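Local coordinates for aldo-keto reductase AKR2E4 (Bombyx mori, PDB 3WCZ), which uses NADPH to reduce 3-dehydroecdysone, a moulting-hormone precursor, as an aldo-keto reductase, and may thereby take part in regulating moulting in the silkworm, at residues 96-101 with 115-120; 138-143 with 170-175; 84-89 with 107-112. All blocks are in the same frame, centred on the assembly; numbering follows the deposited sequence. Where two conformers were deposited one is given.

All three contacts belong to the outer layers of one TIM barrel. Contacts 1 and 3 interlock along the chain: their segments alternate in the order 84-89, 96-101, 107-112, 115-120. Both use helix 95-109, near its beginning and at its end; contact 3 reaches strand 83-88 and contact 1 its parallel neighbour, strand 114-119. Their centres lie about 9 Å apart. Contact 2 comes later in the chain, on helix 136-148 and the loop before strand 178-182, its centre about 12 Å from contact 1 and 20 Å from contact 3. M143 joins the first two, packing against V98 and Y117. Together they cover one side of the barrel, outside strands whose ends hold NADP.

Contact 1 (96-101 with 115-120); sequences DQVVPA and DLYLIH. With NAP (NADP nicotinamide-adenine-dinucleotide phosphate), chain B.
A101 N bonds Q97 O at 3.0 Å, closing the helix turn that the phenol of Y117 meets from the strand. The hydroxyl comes up against this turn as packing: Y117 OH lies 3.6 Å from A101 C and 3.7 Å from A101 CB, with V98 O a looser neighbour of the same OH at 4.1 Å. The aromatic residue supplies more than half of the surface buried here. It stands on strand 114-119 and points outward from the barrel at helix 95-109, its CG opposite the backbone N (chi1 -158°), which carries the ring out from the sheet toward the helix.

V98 comes to the ring at its rim: CG1 is near the ring plane, 4.1 Å from Y117 CE2, and the two side chains pass at a slant. L88 of the next strand also touches Y117, and M143 of helix 136-148 packs on both Y117 and V98, so the ring is wedged among two helices and the sheet. P100, on the side of the helix turned from the strand, has no N-H to give, and the helix kinks there.

Past the end of the strand the chain enters the coenzyme pocket. H120 presents the edge of its imidazole, in plane, to the nicotinamide carboxamide, with NE2 3.4 Å from N7N of NADP; the ring of W89 meets H120 edge to face.

This is the helix-to-strand half of a beta-alpha-beta unit in a TIM barrel. Chemically the join is apolar and held by shape, the phenol oxygen abutting the methyl and backbone of A101, while polar contacts lie at both ends of the segment 115-120, where D115 forms a salt bridge with R79 and H120 sits beside NADP.

Contact 2 (138-143 with 170-175); sequences ETWQGM and SNSYIR. With EDO (1,2-ethanediol), chain C.
W140 drives its indole edge-on into the loop 170-175, pyrrole side first, so that its N-H meets the carbonyl of I174. NE1 donates to I174 O at 2.9 Å; the acceptor lies in the indole plane and is met almost head-on, with a C=O...NE1 angle of 171°, although the N-H itself is bent (141° at the hydrogen). I174 CG2 comes up beside the same nitrogen.

S172 and R175 approach the indole obliquely. S172 CB is 3.4 Å from W140 CD1, while its OG is taken by L168 O in the last turn of helix 162-170. At the six-membered ring, R175 C is 3.9 Å from W140 CZ2. M143, one turn further along helix 136-148, covers one face with CB, 3.7 Å above the plane and offset toward the rim. P176 and I119 also touch the indole, so it is held between helix, loop and barrel strand. A phenylalanine in its place would probably leave I174 O without its indole donor and open a gap beside S172 and R175.

R175 turns away from the indole and folds round a molecule of 1,2-ethanediol, probably from the crystallisation liquor. A bend at chi3 (59°) brings the guanidinium edge back to the diol: NE reaches EDO O1 at 2.8 Å and NH2 the same oxygen at 3.1 Å, while R175 N holds EDO O2 at 2.8 Å. The other arm of the guanidinium, NH1, bonds L199 O.

The contact ties helix 136-148 to the connection between helix 162-170 and strand 178-182 on the outside of the TIM barrel. A single indole N-H satisfies one carbonyl of a loop without regular structure, and the indole around that bond packs on the loop at S172 and R175.

Contact 3 (84-89 with 107-112); sequences VTTKLW and KKLGLD
L111 meets V84 tip to tip, its CD1 against the two methyls, 4.0 Å from V84 CG2 and 4.1 Å from V84 CG1. They sit at one end of a beta-alpha-beta crossover of the TIM barrel: strand 83-88 leads into helix 95-109, which returns the chain to strand 114-119, and this contact is where the end of the helix comes back over the beginning of the strand it left.

The turn that makes the meeting possible is a Schellman motif. G110 leaves the helix with a positive phi of 67°, and its N bonds back to K107 O at 3.2 Å. L111 then follows in extended form, with CG placed opposite its own carbonyl carbon (chi1 -56°), and its branch drops onto the strand.

Two residues further along the strand, T86 also faces the helix end. Its methyl and L109 are in looser touch, CD1 of the leucine 4.3 Å from T86 CG2. The hydroxyl of T86 has business elsewhere, bonding E61 OE2; T86 and L109 both also meet E61 of helix 61-73.

T85, between V84 and T86, points away from the helix end. K87 comes next after T86 and belongs to the NADP pocket: its NZ forms a salt bridge with D53 and hydrogen bonds to Y58 OH, the proton donor inferred by similarity, and to T54 O. Helix packing and active site thus share one short strand. At the far end of that strand from the lysine, the methyl that L111 turns to V84 reaches the branch point as well, L111 CD1 lying 4.1 Å from V84 CB.

Contact 1 (96-101 with 115-120)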
loop_
_atom_site.group_PDB
_atom_site.type_symbol
_atom_site.label_atom_id
_atom_site.label_comp_id
_atom_site.label_asym_id
_atom_site.label_seq_id
_atom_site.Cartn_x
_atom_site.Cartn_y
_atom_site.Cartn_z
ATOM N N ASP A 96 -2.463 13.814 -20.150
ATOM C CA ASP A 96 -1.122 14.290 -20.494
ATOM C C ASP A 96 -0.237 14.586 -19.306
ATOM O O ASP A 96 0.947 14.790 -19.484
ATOM C CB ASP A 96 -1.236 15.545 -21.351
ATOM C CG ASP A 96 -2.015 15.305 -22.619
ATOM O OD1 ASP A 96 -3.217 15.009 -22.506
ATOM O OD2 ASP A 96 -1.411 15.445 -23.710
ATOM N N GLN A 97 -0.798 14.583 -18.099
ATOM C CA GLN A 97 -0.014 14.843 -16.889
ATOM C C GLN A 97 0.596 13.576 -16.303
ATOM O O GLN A 97 1.516 13.658 -15.497
ATOM C CB GLN A 97 -0.890 15.486 -15.818
ATOM C CG GLN A 97 -1.348 16.860 -16.173
ATOM C CD GLN A 97 -2.234 17.391 -15.055
ATOM O OE1 GLN A 97 -3.364 16.911 -14.846
ATOM N NE2 GLN A 97 -1.719 18.368 -14.302
ATOM N N VAL A 98 0.087 12.416 -16.686
ATOM C CA VAL A 98 0.449 11.173 -16.006
ATOM C C VAL A 98 1.915 10.817 -16.249
ATOM O O VAL A 98 2.674 10.571 -15.284
ATOM C CB VAL A 98 -0.515 10.024 -16.394
ATOM C CG1 VAL A 98 -0.108 8.697 -15.752
ATOM C CG2 VAL A 98 -1.951 10.378 -16.014
ATOM N N VAL A 99 2.349 10.771 -17.497
ATOM C CA VAL A 99 3.723 10.413 -17.783
ATOM C C VAL A 99 4.707 11.410 -17.147
ATOM O O VAL A 99 5.666 10.980 -16.506
ATOM C CB VAL A 99 3.952 10.157 -19.310
ATOM C CG1 VAL A 99 5.431 10.069 -19.652
ATOM C CG2 VAL A 99 3.244 8.868 -19.729
ATOM N N PRO A 100 4.493 12.735 -17.324
ATOM C CA PRO A 100 5.410 13.666 -16.664
ATOM C C PRO A 100 5.424 13.532 -15.137
ATOM O O PRO A 100 6.485 13.704 -14.525
ATOM C CB PRO A 100 4.891 15.040 -17.124
ATOM C CG PRO A 100 4.286 14.764 -18.466
ATOM C CD PRO A 100 3.637 13.411 -18.320
ATOM N N ALA A 101 4.278 13.256 -14.526
ATOM C CA ALA A 101 4.268 13.090 -13.073
ATOM C C ALA A 101 5.106 11.869 -12.673
ATOM O O ALA A 101 5.830 11.890 -11.671
ATOM C CB ALA A 101 2.846 12.952 -12.548
ATOM N N ASP A 115 8.155 -0.236 -10.689
ATOM C CA ASP A 115 7.553 -1.558 -10.843
ATOM C C ASP A 115 6.045 -1.478 -10.844
ATOM O O ASP A 115 5.384 -2.188 -11.592
ATOM C CB ASP A 115 8.073 -2.480 -9.739
ATOM C CG ASP A 115 9.531 -2.727 -9.883
ATOM O OD1 ASP A 115 9.890 -3.648 -10.678
ATOM O OD2 ASP A 115 10.330 -1.971 -9.293
ATOM N N LEU A 116 5.477 -0.586 -10.031
ATOM C CA LEU A 116 4.024 -0.420 -9.951
ATOM C C LEU A 116 3.723 1.050 -9.765
ATOM O O LEU A 116 4.220 1.678 -8.849
ATOM C CB LEU A 116 3.457 -1.223 -8.771
ATOM C CG LEU A 116 1.957 -1.132 -8.552
ATOM C CD1 LEU A 116 1.141 -1.566 -9.725
ATOM C CD2 LEU A 116 1.616 -1.985 -7.351
ATOM N N TYR A 117 2.918 1.594 -10.667
ATOM C CA TYR A 117 2.387 2.951 -10.541
ATOM C C TYR A 117 0.896 2.865 -10.296
ATOM O O TYR A 117 0.171 2.157 -11.000
ATOM C CB TYR A 117 2.656 3.740 -11.801
ATOM C CG TYR A 117 2.648 5.238 -11.655
ATOM C CD1 TYR A 117 3.174 5.860 -10.539
ATOM C CD2 TYR A 117 2.167 6.058 -12.666
ATOM C CE1 TYR A 117 3.214 7.239 -10.425
ATOM C CE2 TYR A 117 2.195 7.435 -12.558
ATOM C CZ TYR A 117 2.725 8.018 -11.435
ATOM O OH TYR A 117 2.771 9.399 -11.377
ATOM N N LEU A 118 0.429 3.581 -9.269
ATOM C CA LEU A 118 -0.973 3.587 -8.867
ATOM C C LEU A 118 -1.593 4.958 -8.987
ATOM O O LEU A 118 -0.968 5.955 -8.599
ATOM C CB LEU A 118 -1.102 3.168 -7.400
ATOM C CG LEU A 118 -0.536 1.789 -7.050
ATOM C CD1 LEU A 118 -0.690 1.548 -5.556
ATOM C CD2 LEU A 118 -1.204 0.688 -7.808
ATOM N N ILE A 119 -2.848 4.996 -9.422
ATOM C CA ILE A 119 -3.634 6.203 -9.253
ATOM C C ILE A 119 -3.981 6.279 -7.759
ATOM O O ILE A 119 -4.631 5.365 -7.232
ATOM C CB ILE A 119 -4.934 6.171 -10.083
ATOM C CG1 ILE A 119 -4.637 5.961 -11.570
ATOM C CG2 ILE A 119 -5.723 7.465 -9.841
ATOM C CD1 ILE A 119 -5.905 6.028 -12.428
ATOM N N HIS A 120 -3.567 7.329 -7.059
ATOM C CA HIS A 120 -3.650 7.353 -5.592
ATOM C C HIS A 120 -5.094 7.395 -5.087
ATOM O O HIS A 120 -5.437 6.724 -4.118
ATOM C CB HIS A 120 -2.828 8.554 -5.065
ATOM C CG HIS A 120 -2.377 8.420 -3.643
ATOM N ND1 HIS A 120 -1.179 8.934 -3.201
ATOM C CD2 HIS A 120 -2.974 7.856 -2.564
ATOM C CE1 HIS A 120 -1.059 8.687 -1.902
ATOM N NE2 HIS A 120 -2.125 8.018 -1.498
HETATM P PA NAP B . 0.559 1.268 9.756
HETATM O O1A NAP B . 1.582 0.460 9.074
HETATM O O2A NAP B . -0.853 0.935 9.752
HETATM O O5B NAP B . 0.947 1.639 11.221
HETATM C C5B NAP B . 2.207 2.153 11.531
HETATM C C4B NAP B . 2.445 2.359 13.019
HETATM O O4B NAP B . 2.574 1.077 13.665
HETATM C C3B NAP B . 3.632 3.160 13.393
HETATM O O3B NAP B . 3.272 3.936 14.510
HETATM C C2B NAP B . 4.621 2.147 13.721
HETATM O O2B NAP B . 5.638 2.588 14.598
HETATM C C1B NAP B . 3.804 1.049 14.348
HETATM N N9A NAP B . 4.307 -0.302 14.212
HETATM C C8A NAP B . 4.863 -0.826 13.101
HETATM N N7A NAP B . 5.112 -2.111 13.248
HETATM C C5A NAP B . 4.716 -2.461 14.512
HETATM C C6A NAP B . 4.730 -3.662 15.228
HETATM N N6A NAP B . 5.244 -4.865 14.736
HETATM N N1A NAP B . 4.242 -3.621 16.480
HETATM C C2A NAP B . 3.751 -2.494 16.995
HETATM N N3A NAP B . 3.709 -1.325 16.334
HETATM C C4A NAP B . 4.185 -1.317 15.079
HETATM O O3 NAP B . 0.716 2.761 9.144
HETATM P PN NAP B . 0.183 3.627 7.917
HETATM O O1N NAP B . 1.307 4.539 7.585
HETATM O O2N NAP B . -1.134 4.202 8.301
HETATM O O5D NAP B . -0.091 2.620 6.718
HETATM C C5D NAP B . 0.936 1.870 6.164
HETATM C C4D NAP B . 1.380 2.290 4.756
HETATM O O4D NAP B . 0.335 2.122 3.816
HETATM C C3D NAP B . 1.744 3.733 4.616
HETATM O O3D NAP B . 2.972 4.051 5.238
HETATM C C2D NAP B . 1.706 3.904 3.180
HETATM O O2D NAP B . 2.821 3.312 2.575
HETATM C C1D NAP B . 0.436 3.159 2.833
HETATM N N1N NAP B . -0.830 3.901 2.807
HETATM C C2N NAP B . -1.425 4.179 1.633
HETATM C C3N NAP B . -2.617 4.857 1.611
HETATM C C7N NAP B . -3.233 5.079 0.281
HETATM O O7N NAP B . -2.963 4.366 -0.715
HETATM N N7N NAP B . -4.214 6.004 0.227
HETATM C C4N NAP B . -3.204 5.342 2.795
HETATM C C5N NAP B . -2.588 5.035 4.016
HETATM C C6N NAP B . -1.404 4.311 3.970
HETATM P P2B NAP B . 7.196 2.463 14.246
HETATM O O1X NAP B . 7.884 3.143 15.445
HETATM O O2X NAP B . 7.536 1.037 14.198
HETATM O O3X NAP B . 7.421 3.196 12.947
#

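Contact 2 (138-143 with 170-175)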
loop_
_atom_site.group_PDB
_atom_site.type_symbol
_atom_site.label_atom_id
_atom_site.label_comp_id
_atom_site.label_asym_id
_atom_site.label_seq_id
_atom_site.Cartn_x
_atom_site.Cartn_y
_atom_site.Cartn_z
ATOM N N GLU A 138 -9.900 8.664 -18.023
ATOM C CA GLU A 138 -8.898 9.424 -18.744
ATOM C C GLU A 138 -7.514 9.266 -18.111
ATOM O O GLU A 138 -6.505 9.071 -18.787
ATOM C CB GLU A 138 -9.280 10.893 -18.817
ATOM C CG GLU A 138 -8.179 11.677 -19.435
ATOM C CD GLU A 138 -8.506 13.127 -19.678
ATOM O OE1 GLU A 138 -9.674 13.395 -20.054
ATOM O OE2 GLU A 138 -7.600 13.982 -19.529
ATOM N N THR A 139 -7.475 9.347 -16.785
ATOM C CA THR A 139 -6.227 9.197 -16.069
ATOM C C THR A 139 -5.643 7.816 -16.393
ATOM O O THR A 139 -4.436 7.647 -16.582
ATOM C CB THR A 139 -6.500 9.326 -14.563
ATOM O OG1 THR A 139 -7.305 10.489 -14.326
ATOM C CG2 THR A 139 -5.216 9.411 -13.756
ATOM N N TRP A 140 -6.526 6.818 -16.446
ATOM C CA TRP A 140 -6.103 5.443 -16.704
ATOM C C TRP A 140 -5.494 5.327 -18.094
ATOM O O TRP A 140 -4.558 4.529 -18.291
ATOM C CB TRP A 140 -7.274 4.474 -16.511
ATOM C CG TRP A 140 -6.860 3.039 -16.541
ATOM C CD1 TRP A 140 -7.155 2.126 -17.506
ATOM C CD2 TRP A 140 -6.043 2.367 -15.590
ATOM N NE1 TRP A 140 -6.574 0.919 -17.206
ATOM C CE2 TRP A 140 -5.903 1.038 -16.016
ATOM C CE3 TRP A 140 -5.407 2.766 -14.404
ATOM C CZ2 TRP A 140 -5.154 0.101 -15.307
ATOM C CZ3 TRP A 140 -4.666 1.842 -13.718
ATOM C CH2 TRP A 140 -4.545 0.535 -14.162
ATOM N N GLN A 141 -5.973 6.095 -19.063
ATOM C CA GLN A 141 -5.314 6.064 -20.335
ATOM C C GLN A 141 -3.877 6.584 -20.257
ATOM O O GLN A 141 -2.981 6.027 -20.887
ATOM C CB GLN A 141 -6.101 6.840 -21.337
ATOM C CG GLN A 141 -5.455 6.707 -22.613
ATOM C CD GLN A 141 -6.239 7.328 -23.655
ATOM O OE1 GLN A 141 -7.419 7.648 -23.464
ATOM N NE2 GLN A 141 -5.611 7.510 -24.797
ATOM N N GLY A 142 -3.629 7.595 -19.424
ATOM C CA GLY A 142 -2.273 8.045 -19.179
ATOM C C GLY A 142 -1.449 6.940 -18.514
ATOM O O GLY A 142 -0.264 6.816 -18.783
ATOM N N MET A 143 -2.070 6.183 -17.603
ATOM C CA MET A 143 -1.409 5.051 -16.961
ATOM C C MET A 143 -1.032 3.994 -17.999
ATOM O O MET A 143 0.082 3.455 -17.950
ATOM C CB MET A 143 -2.280 4.426 -15.865
ATOM C CG MET A 143 -2.641 5.392 -14.736
ATOM S SD MET A 143 -1.266 5.969 -13.696
ATOM C CE MET A 143 -1.036 4.502 -12.685
ATOM N N SER A 170 -14.585 -2.519 -17.211
ATOM C CA SER A 170 -15.431 -2.590 -18.397
ATOM C C SER A 170 -15.040 -1.602 -19.490
ATOM O O SER A 170 -15.445 -1.785 -20.643
ATOM C CB SER A 170 -16.882 -2.343 -18.017
ATOM O OG SER A 170 -17.359 -3.426 -17.240
ATOM N N ASN A 171 -14.262 -0.585 -19.156
ATOM C CA ASN A 171 -14.020 0.509 -20.069
ATOM C C ASN A 171 -12.578 0.777 -20.340
ATOM O O ASN A 171 -12.255 1.834 -20.877
ATOM C CB ASN A 171 -14.707 1.782 -19.587
ATOM C CG ASN A 171 -16.205 1.672 -19.642
ATOM O OD1 ASN A 171 -16.802 1.833 -20.726
ATOM N ND2 ASN A 171 -16.841 1.425 -18.512
ATOM N N SER A 172 -11.719 -0.202 -20.091
ATOM C CA SER A 172 -10.290 -0.084 -20.394
ATOM C C SER A 172 -9.788 -1.384 -21.005
ATOM O O SER A 172 -10.430 -2.418 -20.843
ATOM C CB SER A 172 -9.460 0.289 -19.162
ATOM O OG SER A 172 -9.491 -0.715 -18.186
ATOM N N TYR A 173 -8.631 -1.342 -21.646
ATOM C CA TYR A 173 -8.118 -2.551 -22.292
ATOM C C TYR A 173 -7.222 -3.335 -21.380
ATOM O O TYR A 173 -7.040 -4.534 -21.567
ATOM C CB TYR A 173 -7.353 -2.261 -23.576
ATOM C CG TYR A 173 -5.909 -1.864 -23.379
ATOM C CD1 TYR A 173 -4.928 -2.798 -23.036
ATOM C CD2 TYR A 173 -5.531 -0.540 -23.530
ATOM C CE1 TYR A 173 -3.605 -2.414 -22.858
ATOM C CE2 TYR A 173 -4.220 -0.149 -23.358
ATOM C CZ TYR A 173 -3.261 -1.085 -23.026
ATOM O OH TYR A 173 -1.967 -0.649 -22.864
ATOM N N ILE A 174 -6.683 -2.684 -20.369
ATOM C CA ILE A 174 -5.987 -3.436 -19.345
ATOM C C ILE A 174 -6.494 -3.097 -17.960
ATOM O O ILE A 174 -6.516 -1.925 -17.596
ATOM C CB ILE A 174 -4.547 -3.164 -19.451
ATOM C CG1 ILE A 174 -3.800 -3.879 -18.330
ATOM C CG2 ILE A 174 -4.264 -1.760 -19.357
ATOM C CD1 ILE A 174 -2.326 -3.989 -18.607
ATOM N N ARG A 175 -6.908 -4.091 -17.183
ATOM C CA ARG A 175 -7.409 -3.804 -15.848
ATOM C C ARG A 175 -6.220 -3.649 -14.892
ATOM O O ARG A 175 -5.086 -4.041 -15.190
ATOM C CB ARG A 175 -8.420 -4.843 -15.348
ATOM C CG ARG A 175 -7.811 -6.111 -14.917
ATOM C CD ARG A 175 -8.844 -7.212 -14.681
ATOM N NE ARG A 175 -9.617 -7.486 -15.902
ATOM C CZ ARG A 175 -10.655 -8.309 -15.979
ATOM N NH1 ARG A 175 -11.098 -8.964 -14.920
ATOM N NH2 ARG A 175 -11.262 -8.457 -17.142
HETATM C C1 EDO C . -8.700 -6.684 -19.517
HETATM O O1 EDO C . -9.560 -6.263 -18.442
HETATM C C2 EDO C . -7.566 -7.552 -18.960
HETATM O O2 EDO C . -6.622 -6.701 -18.276
#

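Contact 3 (84-89 with 107-112)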
loop_
_atom_site.group_PDB
_atom_site.type_symbol
_atom_site.label_atom_id
_atom_site.label_comp_id
_atom_site.label_asym_id
_atom_site.label_seq_id
_atom_site.Cartn_x
_atom_site.Cartn_y
_atom_site.Cartn_z
ATOM N N VAL A 84 9.457 -1.454 -6.581
ATOM C CA VAL A 84 9.148 -0.149 -6.038
ATOM C C VAL A 84 7.782 0.262 -6.570
ATOM O O VAL A 84 7.540 0.252 -7.780
ATOM C CB VAL A 84 10.235 0.872 -6.399
ATOM C CG1 VAL A 84 10.012 2.160 -5.603
ATOM C CG2 VAL A 84 11.599 0.331 -6.086
ATOM N N THR A 85 6.931 0.690 -5.653
ATOM C CA THR A 85 5.586 1.169 -5.912
ATOM C C THR A 85 5.493 2.644 -5.557
ATOM O O THR A 85 5.866 3.036 -4.456
ATOM C CB THR A 85 4.561 0.392 -5.072
ATOM O OG1 THR A 85 4.591 -0.968 -5.480
ATOM C CG2 THR A 85 3.152 0.909 -5.242
ATOM N N THR A 86 4.994 3.478 -6.473
ATOM C CA THR A 86 4.660 4.855 -6.138
ATOM C C THR A 86 3.317 5.214 -6.774
ATOM O O THR A 86 2.681 4.375 -7.424
ATOM C CB THR A 86 5.783 5.848 -6.428
ATOM O OG1 THR A 86 5.487 7.030 -5.685
ATOM C CG2 THR A 86 5.956 6.131 -7.915
ATOM N N LYS A 87 2.878 6.456 -6.529
ATOM C CA LYS A 87 1.489 6.841 -6.774
ATOM C C LYS A 87 1.395 8.239 -7.364
ATOM O O LYS A 87 2.114 9.172 -6.953
ATOM C CB LYS A 87 0.662 6.771 -5.477
ATOM C CG LYS A 87 0.920 5.546 -4.618
ATOM C CD LYS A 87 -0.084 5.390 -3.496
ATOM C CE LYS A 87 0.256 4.275 -2.546
ATOM N NZ LYS A 87 1.347 4.616 -1.613
ATOM N N LEU A 88 0.459 8.356 -8.301
ATOM C CA LEU A 88 0.102 9.594 -8.999
ATOM C C LEU A 88 -0.853 10.379 -8.125
ATOM O O LEU A 88 -1.911 9.871 -7.746
ATOM C CB LEU A 88 -0.641 9.191 -10.274
ATOM C CG LEU A 88 -1.162 10.343 -11.135
ATOM C CD1 LEU A 88 -0.034 10.997 -11.955
ATOM C CD2 LEU A 88 -2.309 9.837 -12.015
ATOM N N TRP A 89 -0.506 11.630 -7.811
ATOM C CA TRP A 89 -1.349 12.431 -6.949
ATOM C C TRP A 89 -2.561 13.035 -7.683
ATOM O O TRP A 89 -2.620 13.048 -8.924
ATOM C CB TRP A 89 -0.527 13.486 -6.167
ATOM C CG TRP A 89 -1.354 14.179 -5.116
ATOM C CD1 TRP A 89 -1.620 15.533 -5.027
ATOM C CD2 TRP A 89 -2.077 13.561 -4.054
ATOM N NE1 TRP A 89 -2.466 15.762 -3.980
ATOM C CE2 TRP A 89 -2.762 14.576 -3.362
ATOM C CE3 TRP A 89 -2.222 12.239 -3.620
ATOM C CZ2 TRP A 89 -3.570 14.310 -2.257
ATOM C CZ3 TRP A 89 -3.028 11.973 -2.545
ATOM C CH2 TRP A 89 -3.688 13.002 -1.868
ATOM N N LYS A 107 12.680 10.681 -11.148
ATOM C CA LYS A 107 13.836 11.529 -10.887
ATOM C C LYS A 107 14.115 11.628 -9.371
ATOM O O LYS A 107 15.266 11.494 -8.932
ATOM C CB LYS A 107 13.655 12.915 -11.531
ATOM C CG LYS A 107 14.907 13.787 -11.493
ATOM C CD LYS A 107 14.676 15.054 -12.298
ATOM C CE LYS A 107 15.934 15.899 -12.446
ATOM N NZ LYS A 107 15.643 17.137 -13.261
ATOM N N LYS A 108 13.081 11.848 -8.563
ATOM C CA LYS A 108 13.273 11.911 -7.129
ATOM C C LYS A 108 13.790 10.596 -6.567
ATOM O O LYS A 108 14.623 10.582 -5.665
ATOM C CB LYS A 108 11.965 12.259 -6.455
ATOM C CG LYS A 108 11.525 13.682 -6.697
ATOM C CD LYS A 108 10.205 13.974 -6.016
ATOM C CE LYS A 108 9.832 15.456 -6.099
ATOM N NZ LYS A 108 9.587 15.932 -7.479
ATOM N N LEU A 109 13.274 9.485 -7.082
ATOM C CA LEU A 109 13.650 8.145 -6.619
ATOM C C LEU A 109 15.005 7.696 -7.127
ATOM O O LEU A 109 15.519 6.688 -6.678
ATOM C CB LEU A 109 12.573 7.107 -7.019
ATOM C CG LEU A 109 11.209 7.214 -6.333
ATOM C CD1 LEU A 109 10.135 6.469 -7.139
ATOM C CD2 LEU A 109 11.299 6.684 -4.925
ATOM N N GLY A 110 15.555 8.397 -8.110
ATOM C CA GLY A 110 16.790 7.969 -8.749
ATOM C C GLY A 110 16.660 6.679 -9.547
ATOM O O GLY A 110 17.616 5.915 -9.644
ATOM N N LEU A 111 15.478 6.435 -10.123
ATOM C CA LEU A 111 15.173 5.201 -10.861
ATOM C C LEU A 111 14.850 5.485 -12.324
ATOM O O LEU A 111 14.450 6.602 -12.650
ATOM C CB LEU A 111 13.972 4.483 -10.223
ATOM C CG LEU A 111 14.139 4.166 -8.738
ATOM C CD1 LEU A 111 12.860 3.470 -8.247
ATOM C CD2 LEU A 111 15.373 3.319 -8.443
ATOM N N ASP A 112 15.017 4.487 -13.190
ATOM C CA ASP A 112 14.679 4.589 -14.604
ATOM C C ASP A 112 13.270 4.063 -14.915
ATOM O O ASP A 112 12.718 4.348 -15.975
ATOM C CB ASP A 112 15.655 3.776 -15.447
ATOM C CG ASP A 112 17.086 4.222 -15.284
ATOM O OD1 ASP A 112 17.349 5.430 -15.408
ATOM O OD2 ASP A 112 17.943 3.354 -15.011
#